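Oxidoreductase, 2OG-Fe oxygenase family protein, putative, expressed (Oryza sativa subsp. japonica, PDB 5XOI) is probably an iron(II)- and 2-oxoglutarate-dependent dioxygenase of the AlkB family, represented here by its C-terminal oxygenase domain with manganese at the metal site. Local coordinates at residues Gln7-Gly12 with Phe166-Val171; Asp23-Ile28 with Asn211-Glu216. All blocks are in the same frame, centred on the assembly; numbering follows the deposited sequence.

Both contacts join an early piece of the chain to a late one in the jelly-roll (cupin-type) oxygenase domain, and their centres lie about 28 Å apart with no touch between them. Interaction 1 is a partly buried contact of strand ends, joining edge strand 6-10 of the seven-strand sheet to strand 163-169 of the four-strand sheet; its chemistry is mostly polar, a salt bridge and a water bridge beside a tyrosine ring. Interaction 2 is a buried contact of two helices, 22-37 and 211-217, held mainly by van der Waals packing, with a glutamine amide and a glutamate carboxylate in it whose hydrogen-bonding partners lie beyond the two segments. The two contacts share no helix or strand.

Interaction 1: residues Gln7-Gly12 with Phe166-Val171; sequences QYLRPG and FLYGDV
A side-chain contact between strand ends of the two sheets of the jelly roll joins Leu9 and Arg10 to Tyr168 and Asp170, with a salt bridge at its exposed side and a tyrosine ring at its buried side. The short strand segments stay 9.9 Å apart at their axes, so side chains and one water do the bridging. Arg10 reaches across end-on: NH1 and NH2 both donate to Asp170 OD1, at 3.0 Å from NH1 and 3.1 Å from NH2. That oxygen lies close to the guanidinium plane, but NH2 meets its syn lone pair whereas NH1 comes from above the carboxylate plane. A bend at chi3 (-75°) sets NE aside from the extended run of CB, CG and CD, and NE donates to Ser194 OG. Closer to its backbone, Arg10 CD passes Tyr168 CD2 at 4.1 Å, the two side chains running past each other in opposite directions. An alanine in place of Arg10 would probably leave the Asp170 carboxylate without this charged mate and Ser194 without its NE partner. The Tyr168 hydroxyl meets Leu9, with OH 3.8 Å from CD1, and the two side chains cross at about a right angle. A water in the plane of the Tyr168 ring donates to Leu9 O at 2.6 Å and is hydrogen-bonded to Tyr168 OH at 2.8 Å. The Tyr168 side chain also comes within about 4 Å of that of His199, a ligand of the manganese. Around this contact, Tyr168 packs on Met13 of strand 13-16 and on Val180 of strand 178-182, while Leu9 touches Leu188 of strand 187-190.

Interaction 2: residues Asp23-Ile28 with Asn211-Glu216; sequences DDQVDI and NWLTDE
Gln25 lays its terminal amide against the rim of the Trp212 indole, NE2 lying 3.9 Å from CH2 near the ring plane, with amide and ring planes 70° apart. This is helix-helix packing on the periphery of the jelly-roll domain: the segments of helices 22-37 and 211-217 cross at -41°, their axes 10.0 Å apart. The Gln25 amide makes its hydrogen bonds to residues beyond this pair, OE1 with Ser184 OG and NE2 with Leu20 O, and these two bonds fix which way it is turned. Its OE1 also sits 3.5 Å from Leu213 CD2.

Val26 supplies the apolar part. Its CG2, anti to the carbonyl carbon, meets Trp212 and Leu213: it lies 4.0 Å from Trp212 CZ3, at the edge of the ring, and 4.0 Å from Leu213 CD1. Trp212 also stacks on the ring of His22, and its own neighbour Leu213 places CB above one indole face, toward its rim. Farther along helix 22-37, Ile28 touches Phe89 of helix 87-106 and Phe158 of strand 155-161, so Ile28 packs helix 22-37 on the seven-strand sheet. Glu216 completes the contact: OE1, hydrogen-bonded to His22 NE2, comes within 3.9 Å of Val26 CG2.

Interaction 1: residues Gln7-Gly12 with Phe166-Val171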
loop_
_atom_site.group_PDB
_atom_site.type_symbol
_atom_site.label_atom_id
_atom_site.label_comp_id
_atom_site.label_asym_id
_atom_site.label_seq_id
_atom_site.Cartn_x
_atom_site.Cartn_y
_atom_site.Cartn_z
ATOM N N GLN A 7 -14.110 3.119 -7.550
ATOM C CA GLN A 7 -15.132 2.975 -6.529
ATOM C C GLN A 7 -14.831 3.910 -5.372
ATOM O O GLN A 7 -13.698 3.966 -4.891
ATOM C CB GLN A 7 -15.225 1.525 -6.065
ATOM C CG GLN A 7 -15.880 0.630 -7.106
ATOM C CD GLN A 7 -15.615 -0.833 -6.853
ATOM O OE1 GLN A 7 -15.399 -1.242 -5.714
ATOM N NE2 GLN A 7 -15.618 -1.631 -7.910
ATOM N N TYR A 8 -15.845 4.664 -4.962
ATOM C CA TYR A 8 -15.755 5.599 -3.851
ATOM C C TYR A 8 -16.096 4.861 -2.564
ATOM O O TYR A 8 -17.217 4.365 -2.407
ATOM C CB TYR A 8 -16.722 6.758 -4.097
ATOM C CG TYR A 8 -16.770 7.816 -3.043
ATOM C CD1 TYR A 8 -17.674 7.739 -1.991
ATOM C CD2 TYR A 8 -15.939 8.919 -3.106
ATOM C CE1 TYR A 8 -17.727 8.724 -1.023
ATOM C CE2 TYR A 8 -15.991 9.909 -2.149
ATOM C CZ TYR A 8 -16.891 9.808 -1.112
ATOM O OH TYR A 8 -16.946 10.805 -0.166
ATOM N N LEU A 9 -15.131 4.763 -1.648
ATOM C CA LEU A 9 -15.375 4.015 -0.421
ATOM C C LEU A 9 -15.799 4.901 0.739
ATOM O O LEU A 9 -16.568 4.459 1.598
ATOM C CB LEU A 9 -14.123 3.231 -0.019
ATOM C CG LEU A 9 -13.603 2.184 -1.006
ATOM C CD1 LEU A 9 -12.577 1.308 -0.309
ATOM C CD2 LEU A 9 -14.738 1.352 -1.568
ATOM N N ARG A 10 -15.303 6.126 0.781
ATOM C CA ARG A 10 -15.624 7.128 1.783
ATOM C C ARG A 10 -14.846 8.381 1.405
ATOM O O ARG A 10 -13.994 8.324 0.501
ATOM C CB ARG A 10 -15.272 6.653 3.197
ATOM C CG ARG A 10 -14.034 5.829 3.340
ATOM C CD ARG A 10 -13.881 5.455 4.808
ATOM N NE ARG A 10 -13.418 6.606 5.581
ATOM C CZ ARG A 10 -13.467 6.689 6.907
ATOM N NH1 ARG A 10 -13.959 5.678 7.619
ATOM N NH2 ARG A 10 -13.023 7.781 7.518
ATOM N N PRO A 11 -15.104 9.526 2.041
ATOM C CA PRO A 11 -14.429 10.754 1.605
ATOM C C PRO A 11 -12.909 10.612 1.589
ATOM O O PRO A 11 -12.277 10.235 2.583
ATOM C CB PRO A 11 -14.924 11.793 2.617
ATOM C CG PRO A 11 -16.290 11.320 2.972
ATOM C CD PRO A 11 -16.185 9.819 3.010
ATOM N N GLY A 12 -12.326 10.867 0.418
ATOM C CA GLY A 12 -10.893 10.755 0.235
ATOM C C GLY A 12 -10.370 9.342 0.136
ATOM O O GLY A 12 -9.167 9.128 0.295
ATOM N N PHE A 166 -9.345 -6.681 3.005
ATOM C CA PHE A 166 -8.796 -5.455 3.586
ATOM C C PHE A 166 -9.853 -4.827 4.485
ATOM O O PHE A 166 -10.982 -4.590 4.045
ATOM C CB PHE A 166 -8.364 -4.492 2.471
ATOM C CG PHE A 166 -7.727 -3.209 2.952
ATOM C CD1 PHE A 166 -6.375 -3.165 3.286
ATOM C CD2 PHE A 166 -8.465 -2.029 3.017
ATOM C CE1 PHE A 166 -5.778 -1.987 3.698
ATOM C CE2 PHE A 166 -7.861 -0.835 3.431
ATOM C CZ PHE A 166 -6.522 -0.820 3.772
ATOM N N LEU A 167 -9.497 -4.586 5.749
ATOM C CA LEU A 167 -10.414 -3.988 6.710
ATOM C C LEU A 167 -10.112 -2.503 6.839
ATOM O O LEU A 167 -8.945 -2.097 6.795
ATOM C CB LEU A 167 -10.281 -4.649 8.088
ATOM C CG LEU A 167 -11.062 -5.925 8.421
ATOM C CD1 LEU A 167 -11.213 -6.867 7.250
ATOM C CD2 LEU A 167 -10.401 -6.628 9.595
ATOM N N TYR A 168 -11.155 -1.693 7.030
ATOM C CA TYR A 168 -10.931 -0.272 7.276
ATOM C C TYR A 168 -12.075 0.315 8.095
ATOM O O TYR A 168 -13.229 -0.111 7.980
ATOM C CB TYR A 168 -10.767 0.521 5.966
ATOM C CG TYR A 168 -11.927 0.419 5.005
ATOM C CD1 TYR A 168 -12.055 -0.673 4.148
ATOM C CD2 TYR A 168 -12.878 1.435 4.928
ATOM C CE1 TYR A 168 -13.121 -0.757 3.244
ATOM C CE2 TYR A 168 -13.947 1.359 4.037
ATOM C CZ TYR A 168 -14.066 0.265 3.204
ATOM O OH TYR A 168 -15.133 0.202 2.328
ATOM N N GLY A 169 -11.741 1.301 8.923
ATOM C CA GLY A 169 -12.743 1.928 9.761
ATOM C C GLY A 169 -12.129 3.038 10.579
ATOM O O GLY A 169 -10.961 3.391 10.408
ATOM N N ASP A 170 -12.932 3.587 11.480
ATOM C CA ASP A 170 -12.487 4.741 12.245
ATOM C C ASP A 170 -11.851 4.373 13.579
ATOM O O ASP A 170 -11.291 5.260 14.236
ATOM C CB ASP A 170 -13.660 5.682 12.513
ATOM C CG ASP A 170 -14.244 6.250 11.241
ATOM O OD1 ASP A 170 -13.467 6.718 10.389
ATOM O OD2 ASP A 170 -15.475 6.216 11.100
ATOM N N VAL A 171 -11.932 3.108 13.999
ATOM C CA VAL A 171 -11.496 2.701 15.332
ATOM C C VAL A 171 -10.785 1.354 15.258
ATOM O O VAL A 171 -10.873 0.619 14.271
ATOM C CB VAL A 171 -12.662 2.616 16.350
ATOM C CG1 VAL A 171 -13.271 3.978 16.601
ATOM C CG2 VAL A 171 -13.703 1.588 15.903
HETATM O O HOH W 1 -17.095 2.122 2.526
#

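Interaction 2: residues Asp23-Ile28 with Asn211-Glu216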
loop_
_atom_site.group_PDB
_atom_site.type_symbol
_atom_site.label_atom_id
_atom_site.label_comp_id
_atom_site.label_asym_id
_atom_site.label_seq_id
_atom_site.Cartn_x
_atom_site.Cartn_y
_atom_site.Cartn_z
ATOM N N ASP A 23 2.006 -5.400 -18.129
ATOM C CA ASP A 23 3.464 -5.413 -18.094
ATOM C C ASP A 23 3.989 -4.700 -16.857
ATOM O O ASP A 23 5.087 -5.011 -16.385
ATOM C CB ASP A 23 4.032 -4.776 -19.368
ATOM C CG ASP A 23 4.146 -5.770 -20.526
ATOM O OD1 ASP A 23 4.105 -6.994 -20.279
ATOM O OD2 ASP A 23 4.288 -5.327 -21.689
ATOM N N ASP A 24 3.220 -3.748 -16.324
ATOM C CA ASP A 24 3.637 -3.055 -15.112
ATOM C C ASP A 24 3.597 -3.977 -13.903
ATOM O O ASP A 24 4.490 -3.915 -13.055
ATOM C CB ASP A 24 2.765 -1.832 -14.868
ATOM C CG ASP A 24 2.991 -0.761 -15.903
ATOM O OD1 ASP A 24 4.096 -0.749 -16.496
ATOM O OD2 ASP A 24 2.079 0.056 -16.123
ATOM N N GLN A 25 2.561 -4.817 -13.794
ATOM C CA GLN A 25 2.515 -5.794 -12.706
ATOM C C GLN A 25 3.703 -6.742 -12.789
ATOM O O GLN A 25 4.364 -7.032 -11.784
ATOM C CB GLN A 25 1.203 -6.580 -12.751
ATOM C CG GLN A 25 -0.030 -5.797 -12.337
ATOM C CD GLN A 25 -1.250 -6.684 -12.173
ATOM O OE1 GLN A 25 -1.244 -7.639 -11.388
ATOM N NE2 GLN A 25 -2.308 -6.375 -12.918
ATOM N N VAL A 26 3.994 -7.239 -13.989
ATOM C CA VAL A 26 5.152 -8.113 -14.140
ATOM C C VAL A 26 6.425 -7.372 -13.767
ATOM O O VAL A 26 7.287 -7.902 -13.054
ATOM C CB VAL A 26 5.219 -8.666 -15.570
ATOM C CG1 VAL A 26 6.468 -9.527 -15.742
ATOM C CG2 VAL A 26 3.961 -9.450 -15.869
ATOM N N ASP A 27 6.552 -6.127 -14.229
ATOM C CA ASP A 27 7.751 -5.348 -13.955
ATOM C C ASP A 27 7.893 -5.075 -12.465
ATOM O O ASP A 27 9.005 -5.108 -11.928
ATOM C CB ASP A 27 7.698 -4.037 -14.744
ATOM C CG ASP A 27 8.955 -3.208 -14.598
ATOM O OD1 ASP A 27 10.065 -3.773 -14.662
ATOM O OD2 ASP A 27 8.826 -1.976 -14.444
ATOM N N ILE A 28 6.772 -4.812 -11.787
ATOM C CA ILE A 28 6.817 -4.514 -10.358
ATOM C C ILE A 28 7.280 -5.740 -9.581
ATOM O O ILE A 28 8.137 -5.640 -8.701
ATOM C CB ILE A 28 5.450 -4.011 -9.860
ATOM C CG1 ILE A 28 5.180 -2.593 -10.370
ATOM C CG2 ILE A 28 5.405 -4.022 -8.335
ATOM C CD1 ILE A 28 3.714 -2.223 -10.362
ATOM N N ASN A 211 -3.416 -16.380 -13.348
ATOM C CA ASN A 211 -2.476 -17.370 -13.864
ATOM C C ASN A 211 -1.383 -16.720 -14.702
ATOM O O ASN A 211 -0.212 -17.103 -14.609
ATOM C CB ASN A 211 -3.225 -18.412 -14.694
ATOM C CG ASN A 211 -2.303 -19.478 -15.266
ATOM O OD1 ASN A 211 -2.143 -19.595 -16.485
ATOM N ND2 ASN A 211 -1.696 -20.264 -14.386
ATOM N N TRP A 212 -1.743 -15.745 -15.536
ATOM C CA TRP A 212 -0.737 -15.120 -16.391
ATOM C C TRP A 212 0.336 -14.424 -15.564
ATOM O O TRP A 212 1.514 -14.432 -15.937
ATOM C CB TRP A 212 -1.399 -14.137 -17.362
ATOM C CG TRP A 212 -2.096 -12.996 -16.692
ATOM C CD1 TRP A 212 -3.418 -12.917 -16.380
ATOM C CD2 TRP A 212 -1.504 -11.764 -16.256
ATOM N NE1 TRP A 212 -3.692 -11.712 -15.775
ATOM C CE2 TRP A 212 -2.532 -10.984 -15.691
ATOM C CE3 TRP A 212 -0.207 -11.241 -16.304
ATOM C CZ2 TRP A 212 -2.301 -9.720 -15.155
ATOM C CZ3 TRP A 212 0.018 -9.978 -15.779
ATOM C CH2 TRP A 212 -1.028 -9.234 -15.213
ATOM N N LEU A 213 -0.041 -13.838 -14.427
ATOM C CA LEU A 213 0.949 -13.156 -13.600
ATOM C C LEU A 213 1.841 -14.153 -12.872
ATOM O O LEU A 213 3.067 -13.983 -12.824
ATOM C CB LEU A 213 0.245 -12.236 -12.603
ATOM C CG LEU A 213 1.188 -11.442 -11.700
ATOM C CD1 LEU A 213 2.117 -10.586 -12.556
ATOM C CD2 LEU A 213 0.402 -10.593 -10.704
ATOM N N THR A 214 1.244 -15.197 -12.293
ATOM C CA THR A 214 2.043 -16.240 -11.660
ATOM C C THR A 214 3.037 -16.830 -12.646
ATOM O O THR A 214 4.202 -17.070 -12.301
ATOM C CB THR A 214 1.120 -17.333 -11.120
ATOM O OG1 THR A 214 0.262 -16.772 -10.116
ATOM C CG2 THR A 214 1.931 -18.473 -10.523
ATOM N N ASP A 215 2.599 -17.029 -13.893
ATOM C CA ASP A 215 3.424 -17.674 -14.912
ATOM C C ASP A 215 4.501 -16.737 -15.439
ATOM O O ASP A 215 5.666 -17.125 -15.560
ATOM C CB ASP A 215 2.546 -18.150 -16.071
ATOM C CG ASP A 215 1.925 -19.512 -15.827
ATOM O OD1 ASP A 215 2.072 -20.060 -14.712
ATOM O OD2 ASP A 215 1.278 -20.032 -16.761
ATOM N N GLU A 216 4.127 -15.507 -15.796
ATOM C CA GLU A 216 5.098 -14.622 -16.429
ATOM C C GLU A 216 6.087 -14.060 -15.419
ATOM O O GLU A 216 7.278 -13.930 -15.722
ATOM C CB GLU A 216 4.380 -13.499 -17.172
ATOM C CG GLU A 216 3.542 -13.993 -18.345
ATOM C CD GLU A 216 2.875 -12.868 -19.104
ATOM O OE1 GLU A 216 3.363 -11.718 -19.004
ATOM O OE2 GLU A 216 1.870 -13.138 -19.806
#